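Local coordinates for protein suppressor of RNA silencing p3 (Rice hoja blanca virus, PDB 3AJF) that suppresses RNA-mediated gene silencing in the host, presumably by binding double-stranded RNA as a homodimer, at residues A[45-56]-A[84-93]. Sequence-based numbering, arbitrary orientation.
Sequences KPDDPENLSVFL and YSEYFVELKP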
ATOM      1  N   LYS A  45      -9.916   4.483 -10.976  1.00 16.36           N
ATOM      2  CA  LYS A  45     -10.214   5.353  -9.835  1.00 19.34           C
ATOM      3  C   LYS A  45     -10.888   4.590  -8.736  1.00 18.18           C
ATOM      4  O   LYS A  45     -12.076   4.286  -8.832  1.00 18.93           O
ATOM      5  CB  LYS A  45     -11.096   6.563 -10.226  1.00 20.44           C
ATOM      6  CG  LYS A  45     -11.097   7.673  -9.143  1.00 22.95           C
ATOM      7  CD  LYS A  45     -11.888   8.901  -9.607  1.00 26.05           C
ATOM      8  CE  LYS A  45     -11.851  10.028  -8.574  1.00 29.54           C
ATOM      9  NZ  LYS A  45     -12.977  11.035  -8.844  1.00 34.22           N
ATOM     10  N   PRO A  46     -10.118   4.221  -7.702  1.00 16.85           N
ATOM     11  CA  PRO A  46     -10.710   3.510  -6.553  1.00 17.26           C
ATOM     12  C   PRO A  46     -11.929   4.270  -6.009  1.00 18.35           C
ATOM     13  O   PRO A  46     -11.866   5.500  -5.849  1.00 18.73           O
ATOM     14  CB  PRO A  46      -9.562   3.514  -5.539  1.00 16.84           C
ATOM     15  CG  PRO A  46      -8.308   3.483  -6.438  1.00 15.49           C
ATOM     16  CD  PRO A  46      -8.663   4.402  -7.563  1.00 15.88           C
ATOM     17  N   ASP A  47     -13.031   3.579  -5.749  1.00 18.77           N
ATOM     18  CA  ASP A  47     -14.256   4.308  -5.384  1.00 21.54           C
ATOM     19  C   ASP A  47     -14.877   3.733  -4.110  1.00 21.93           C
ATOM     20  O   ASP A  47     -15.948   4.158  -3.669  1.00 22.48           O
ATOM     21  CB  ASP A  47     -15.253   4.294  -6.548  1.00 23.77           C
ATOM     22  CG  ASP A  47     -15.778   2.892  -6.856  1.00 26.83           C
ATOM     23  OD1 ASP A  47     -15.058   1.900  -6.626  1.00 31.11           O
ATOM     24  OD2 ASP A  47     -16.929   2.782  -7.310  1.00 33.11           O
ATOM     25  N   ASP A  48     -14.178   2.758  -3.527  1.00 20.65           N
ATOM     26  CA  ASP A  48     -14.621   2.121  -2.305  1.00 21.71           C
ATOM     27  C   ASP A  48     -13.391   1.836  -1.460  1.00 19.71           C
ATOM     28  O   ASP A  48     -12.506   1.122  -1.921  1.00 17.99           O
ATOM     29  CB  ASP A  48     -15.342   0.797  -2.599  1.00 22.59           C
ATOM     30  CG  ASP A  48     -15.997   0.217  -1.361  1.00 26.02           C
ATOM     31  OD1 ASP A  48     -15.298  -0.397  -0.537  1.00 25.90           O
ATOM     32  OD2 ASP A  48     -17.229   0.385  -1.208  1.00 31.68           O
ATOM     33  N   PRO A  49     -13.345   2.364  -0.210  1.00 19.88           N
ATOM     34  CA  PRO A  49     -12.159   2.124   0.644  1.00 18.60           C
ATOM     35  C   PRO A  49     -11.942   0.649   0.981  1.00 17.95           C
ATOM     36  O   PRO A  49     -10.795   0.206   1.083  1.00 15.55           O
ATOM     37  CB  PRO A  49     -12.476   2.920   1.916  1.00 19.02           C
ATOM     38  CG  PRO A  49     -14.012   2.935   1.960  1.00 20.34           C
ATOM     39  CD  PRO A  49     -14.369   3.173   0.497  1.00 20.80           C
ATOM     40  N   GLU A  50     -13.018  -0.115   1.205  1.00 20.32           N
ATOM     41  CA  GLU A  50     -12.839  -1.564   1.458  1.00 20.42           C
ATOM     42  C   GLU A  50     -12.262  -2.316   0.237  1.00 18.41           C
ATOM     43  O   GLU A  50     -11.366  -3.133   0.398  1.00 18.11           O
ATOM     44  CB  GLU A  50     -14.121  -2.242   1.983  1.00 22.91           C
ATOM     45  CG  GLU A  50     -14.098  -3.816   1.963  1.00 26.43           C
ATOM     46  CD  GLU A  50     -13.099  -4.501   2.953  1.00 36.86           C
ATOM     47  OE1 GLU A  50     -11.965  -3.995   3.180  1.00 41.80           O
ATOM     48  OE2 GLU A  50     -13.436  -5.602   3.481  1.00 41.36           O
ATOM     49  N   ASN A  51     -12.768  -2.053  -0.966  1.00 17.12           N
ATOM     50  CA  ASN A  51     -12.242  -2.700  -2.162  1.00 15.95           C
ATOM     51  C   ASN A  51     -10.797  -2.318  -2.426  1.00 14.09           C
ATOM     52  O   ASN A  51      -9.984  -3.160  -2.846  1.00 13.40           O
ATOM     53  CB  ASN A  51     -13.077  -2.363  -3.387  1.00 16.99           C
ATOM     54  CG  ASN A  51     -14.494  -3.018  -3.348  1.00 21.56           C
ATOM     55  OD1 ASN A  51     -14.779  -3.871  -2.513  1.00 22.82           O
ATOM     56  ND2 ASN A  51     -15.364  -2.594  -4.258  1.00 23.67           N
ATOM     57  N   LEU A  52     -10.475  -1.046  -2.211  1.00 13.31           N
ATOM     58  CA  LEU A  52      -9.089  -0.591  -2.385  1.00 13.08           C
ATOM     59  C   LEU A  52      -8.171  -1.287  -1.362  1.00 11.75           C
ATOM     60  O   LEU A  52      -7.076  -1.648  -1.681  1.00 11.20           O
ATOM     61  CB  LEU A  52      -8.964   0.939  -2.266  1.00 13.09           C
ATOM     62  CG  LEU A  52      -7.530   1.522  -2.346  1.00 12.32           C
ATOM     63  CD1 LEU A  52      -6.863   1.257  -3.713  1.00  9.52           C
ATOM     64  CD2 LEU A  52      -7.514   3.020  -2.033  1.00 14.04           C
ATOM     65  N   SER A  53      -8.639  -1.444  -0.124  1.00 13.60           N
ATOM     66  CA  SER A  53      -7.893  -2.141   0.927  1.00 14.13           C
ATOM     67  C   SER A  53      -7.524  -3.554   0.512  1.00 14.08           C
ATOM     68  O   SER A  53      -6.367  -3.988   0.677  1.00 14.82           O
ATOM     69  CB  SER A  53      -8.720  -2.215   2.212  1.00 15.36           C
ATOM     70  OG  SER A  53      -8.052  -3.029   3.155  1.00 19.97           O
ATOM     71  N   VAL A  54      -8.502  -4.277  -0.024  1.00 13.99           N
ATOM     72  CA  VAL A  54      -8.308  -5.640  -0.510  1.00 14.10           C
ATOM     73  C   VAL A  54      -7.310  -5.706  -1.714  1.00 12.80           C
ATOM     74  O   VAL A  54      -6.391  -6.546  -1.741  1.00 11.68           O
ATOM     75  CB  VAL A  54      -9.678  -6.224  -0.862  1.00 15.12           C
ATOM     76  CG1 VAL A  54      -9.544  -7.475  -1.667  1.00 18.21           C
ATOM     77  CG2 VAL A  54     -10.499  -6.494   0.425  1.00 16.58           C
ATOM     78  N   PHE A  55      -7.490  -4.817  -2.689  1.00 12.84           N
ATOM     79  CA  PHE A  55      -6.576  -4.636  -3.841  1.00 12.66           C
ATOM     80  C   PHE A  55      -5.136  -4.412  -3.375  1.00 13.07           C
ATOM     81  O   PHE A  55      -4.216  -5.119  -3.804  1.00 13.71           O
ATOM     82  CB  PHE A  55      -7.103  -3.430  -4.614  1.00 12.92           C
ATOM     83  CG  PHE A  55      -6.286  -2.972  -5.807  1.00 13.95           C
ATOM     84  CD1 PHE A  55      -6.505  -3.510  -7.077  1.00 15.14           C
ATOM     85  CD2 PHE A  55      -5.410  -1.859  -5.688  1.00 16.11           C
ATOM     86  CE1 PHE A  55      -5.795  -3.013  -8.222  1.00 16.04           C
ATOM     87  CE2 PHE A  55      -4.701  -1.360  -6.816  1.00 16.78           C
ATOM     88  CZ  PHE A  55      -4.895  -1.926  -8.069  1.00 14.11           C
ATOM     89  N   LEU A  56      -4.936  -3.451  -2.466  1.00 12.66           N
ATOM     90  CA  LEU A  56      -3.579  -3.175  -1.953  1.00 13.63           C
ATOM     91  C   LEU A  56      -2.986  -4.332  -1.142  1.00 13.56           C
ATOM     92  O   LEU A  56      -1.777  -4.616  -1.233  1.00 13.25           O
ATOM     93  CB  LEU A  56      -3.544  -1.890  -1.116  1.00 13.05           C
ATOM     94  CG  LEU A  56      -3.907  -0.580  -1.847  1.00 15.38           C
ATOM     95  CD1 LEU A  56      -4.119   0.484  -0.790  1.00 13.05           C
ATOM     96  CD2 LEU A  56      -2.850  -0.153  -2.786  1.00 14.20           C
ATOM     97  N   TYR A  84      -1.545   3.821  -5.616  1.00 13.73           N
ATOM     98  CA  TYR A  84      -2.973   3.600  -5.406  1.00 13.25           C
ATOM     99  C   TYR A  84      -3.351   3.852  -3.956  1.00 14.30           C
ATOM    100  O   TYR A  84      -4.487   4.221  -3.671  1.00 13.49           O
ATOM    101  CB  TYR A  84      -3.393   2.217  -5.900  1.00 13.05           C
ATOM    102  CG  TYR A  84      -3.603   2.295  -7.392  1.00 15.55           C
ATOM    103  CD1 TYR A  84      -2.584   1.954  -8.281  1.00 14.86           C
ATOM    104  CD2 TYR A  84      -4.805   2.789  -7.911  1.00 14.99           C
ATOM    105  CE1 TYR A  84      -2.755   2.078  -9.660  1.00 15.37           C
ATOM    106  CE2 TYR A  84      -4.981   2.934  -9.305  1.00 17.39           C
ATOM    107  CZ  TYR A  84      -3.954   2.581 -10.156  1.00 15.65           C
ATOM    108  OH  TYR A  84      -4.135   2.713 -11.511  1.00 16.91           O
ATOM    109  N   SER A  85      -2.381   3.705  -3.045  1.00 13.28           N
ATOM    110  CA  SER A  85      -2.624   4.071  -1.638  1.00 14.09           C
ATOM    111  C   SER A  85      -2.990   5.545  -1.490  1.00 13.90           C
ATOM    112  O   SER A  85      -3.725   5.933  -0.561  1.00 14.50           O
ATOM    113  CB  SER A  85      -1.433   3.677  -0.743  1.00 14.37           C
ATOM    114  OG  SER A  85      -0.300   4.468  -1.072  1.00 17.50           O
ATOM    115  N   GLU A  86      -2.537   6.366  -2.429  1.00 14.09           N
ATOM    116  CA  GLU A  86      -2.789   7.824  -2.383  1.00 16.00           C
ATOM    117  C   GLU A  86      -4.265   8.177  -2.352  1.00 14.57           C
ATOM    118  O   GLU A  86      -4.648   9.204  -1.797  1.00 14.40           O
ATOM    119  CB  GLU A  86      -2.145   8.551  -3.579  1.00 16.09           C
ATOM    120  CG  GLU A  86      -0.619   8.372  -3.656  1.00 18.99           C
ATOM    121  CD  GLU A  86      -0.020   9.017  -4.927  1.00 21.62           C
ATOM    122  OE1 GLU A  86      -0.771   9.739  -5.609  1.00 25.30           O
ATOM    123  OE2 GLU A  86       1.182   8.809  -5.226  1.00 25.44           O
ATOM    124  N   TYR A  87      -5.104   7.303  -2.897  1.00 13.26           N
ATOM    125  CA  TYR A  87      -6.513   7.604  -3.022  1.00 14.06           C
ATOM    126  C   TYR A  87      -7.165   7.653  -1.631  1.00 15.16           C
ATOM    127  O   TYR A  87      -8.190   8.295  -1.456  1.00 14.89           O
ATOM    128  CB  TYR A  87      -7.188   6.587  -3.963  1.00 15.81           C
ATOM    129  CG  TYR A  87      -6.860   6.884  -5.434  1.00 15.65           C
ATOM    130  CD1 TYR A  87      -7.598   7.812  -6.138  1.00 20.42           C
ATOM    131  CD2 TYR A  87      -5.808   6.257  -6.082  1.00 17.40           C
ATOM    132  CE1 TYR A  87      -7.315   8.127  -7.485  1.00 20.28           C
ATOM    133  CE2 TYR A  87      -5.506   6.558  -7.445  1.00 15.02           C
ATOM    134  CZ  TYR A  87      -6.283   7.495  -8.118  1.00 19.43           C
ATOM    135  OH  TYR A  87      -6.036   7.838  -9.440  1.00 21.88           O
ATOM    136  N   PHE A  88      -6.528   7.046  -0.620  1.00 14.10           N
ATOM    137  CA  PHE A  88      -7.077   7.114   0.741  1.00 14.99           C
ATOM    138  C   PHE A  88      -7.220   8.515   1.320  1.00 15.86           C
ATOM    139  O   PHE A  88      -7.953   8.702   2.313  1.00 16.65           O
ATOM    140  CB  PHE A  88      -6.291   6.255   1.730  1.00 13.91           C
ATOM    141  CG  PHE A  88      -6.636   4.782   1.645  1.00 14.70           C
ATOM    142  CD1 PHE A  88      -7.960   4.365   1.722  1.00 11.88           C
ATOM    143  CD2 PHE A  88      -5.637   3.829   1.508  1.00 15.28           C
ATOM    144  CE1 PHE A  88      -8.287   3.013   1.697  1.00 13.98           C
ATOM    145  CE2 PHE A  88      -5.968   2.465   1.452  1.00 18.00           C
ATOM    146  CZ  PHE A  88      -7.304   2.073   1.543  1.00 12.20           C
ATOM    147  N   VAL A  89      -6.541   9.491   0.744  1.00 16.74           N
ATOM    148  CA  VAL A  89      -6.629  10.823   1.294  1.00 19.53           C
ATOM    149  C   VAL A  89      -8.087  11.295   1.194  1.00 22.02           C
ATOM    150  O   VAL A  89      -8.651  11.815   2.173  1.00 22.62           O
ATOM    151  CB  VAL A  89      -5.626  11.803   0.638  1.00 20.53           C
ATOM    152  CG1 VAL A  89      -5.783  13.183   1.200  1.00 22.49           C
ATOM    153  CG2 VAL A  89      -4.194  11.329   0.894  1.00 20.12           C
ATOM    154  N   GLU A  90      -8.723  11.070   0.051  1.00 22.86           N
ATOM    155  CA  GLU A  90     -10.098  11.545  -0.109  1.00 26.66           C
ATOM    156  C   GLU A  90     -11.160  10.440   0.059  1.00 25.76           C
ATOM    157  O   GLU A  90     -12.333  10.729   0.334  1.00 26.57           O
ATOM    158  CB  GLU A  90     -10.250  12.303  -1.443  1.00 26.92           C
ATOM    159  CG  GLU A  90      -9.678  13.753  -1.411  1.00 30.92           C
ATOM    160  CD  GLU A  90      -9.570  14.414  -2.815  1.00 31.93           C
ATOM    161  OE1 GLU A  90      -9.007  13.808  -3.759  1.00 38.66           O
ATOM    162  OE2 GLU A  90     -10.036  15.552  -2.986  1.00 36.89           O
ATOM    163  N   LEU A  91     -10.734   9.188  -0.068  1.00 24.76           N
ATOM    164  CA  LEU A  91     -11.610   8.024   0.043  1.00 24.94           C
ATOM    165  C   LEU A  91     -11.699   7.504   1.481  1.00 25.92           C
ATOM    166  O   LEU A  91     -10.757   6.873   1.980  1.00 24.53           O
ATOM    167  CB  LEU A  91     -11.070   6.927  -0.865  1.00 24.39           C
ATOM    168  CG  LEU A  91     -11.956   5.743  -1.217  1.00 24.92           C
ATOM    169  CD1 LEU A  91     -13.241   6.210  -1.946  1.00 27.83           C
ATOM    170  CD2 LEU A  91     -11.156   4.780  -2.082  1.00 22.64           C
ATOM    171  N   LYS A  92     -12.830   7.772   2.129  1.00 26.98           N
ATOM    172  CA  LYS A  92     -13.042   7.531   3.563  1.00 29.91           C
ATOM    173  C   LYS A  92     -14.061   6.408   3.835  1.00 29.54           C
ATOM    174  O   LYS A  92     -14.955   6.197   3.040  1.00 30.06           O
ATOM    175  CB  LYS A  92     -13.514   8.846   4.222  1.00 31.08           C
ATOM    176  CG  LYS A  92     -12.518   9.988   3.985  1.00 33.11           C
ATOM    177  CD  LYS A  92     -13.029  11.376   4.278  1.00 34.66           C
ATOM    178  CE  LYS A  92     -12.051  12.414   3.669  1.00 38.31           C
ATOM    179  NZ  LYS A  92     -12.530  13.852   3.746  1.00 42.29           N
ATOM    180  N   PRO A  93     -13.913   5.675   4.943  1.00 30.08           N
ATOM    181  CA  PRO A  93     -14.924   4.678   5.333  1.00 30.89           C
ATOM    182  C   PRO A  93     -16.303   5.303   5.549  1.00 33.66           C
ATOM    183  O   PRO A  93     -17.294   4.781   5.039  1.00 35.04           O
ATOM    184  CB  PRO A  93     -14.408   4.124   6.665  1.00 31.08           C
ATOM    185  CG  PRO A  93     -13.247   4.928   7.052  1.00 31.05           C
ATOM    186  CD  PRO A  93     -12.767   5.706   5.860  1.00 30.17           C
TER
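The backbones of 45-56 and 84-93 come nearest where the CA atoms of Pro49 and Leu91 lie 6.0 Å apart, and Pro46 faces Tyr87 while Leu56 faces Ser85. In this α-helical domain of p3, the first turns of helix 49-64 and the loop before it pack against the C-terminal end of helix 74-85 and the chain beyond, with no hydrogen bond between them: the join is hydrophobic. Proline suits position 46, for its compact, rigid ring presents CH2 groups, polarised at CD by the neighbouring nitrogen, to an aromatic face. Pro46 CD sits over the centre of one face of the Tyr87 ring, 3.6 Å from its centroid and 6° off the normal, a CH-pi contact, while Pro46 CG meets the Tyr84 ring at its edge. One turn into the helix, Leu52 repeats the theme: with CG anti to the backbone N (chi1 176°), its CD2 methyl lies 3.7 Å from the centroid of the Phe88 ring, over one face. Pro49 O lies at the edge of that ring, and Leu56 CD1 comes within 3.5 Å of Phe88 CE2. Phe55 turns its edge toward the face of Tyr84, a T-shaped pair with planes at 72°; the Tyr84 hydroxyl is hydrogen-bonded to Ile43 O of helix 36-44. Leu91 sets its forked apolar end against backbone, CD1 on Asp47 C and CD2 on Asp48 C, each at 3.7 Å. The second subunit adjoins this region: its Arg74 donates to Phe88 O. Pro49 lacks an N-H, but a helix's first turn has no preceding helical carbonyl to bond one, so nothing is lost; before it, N-cap Asp48 accepts through OD1 from Asn51 N at 3.1 Å, on the anti side and somewhat out of the carboxylate plane.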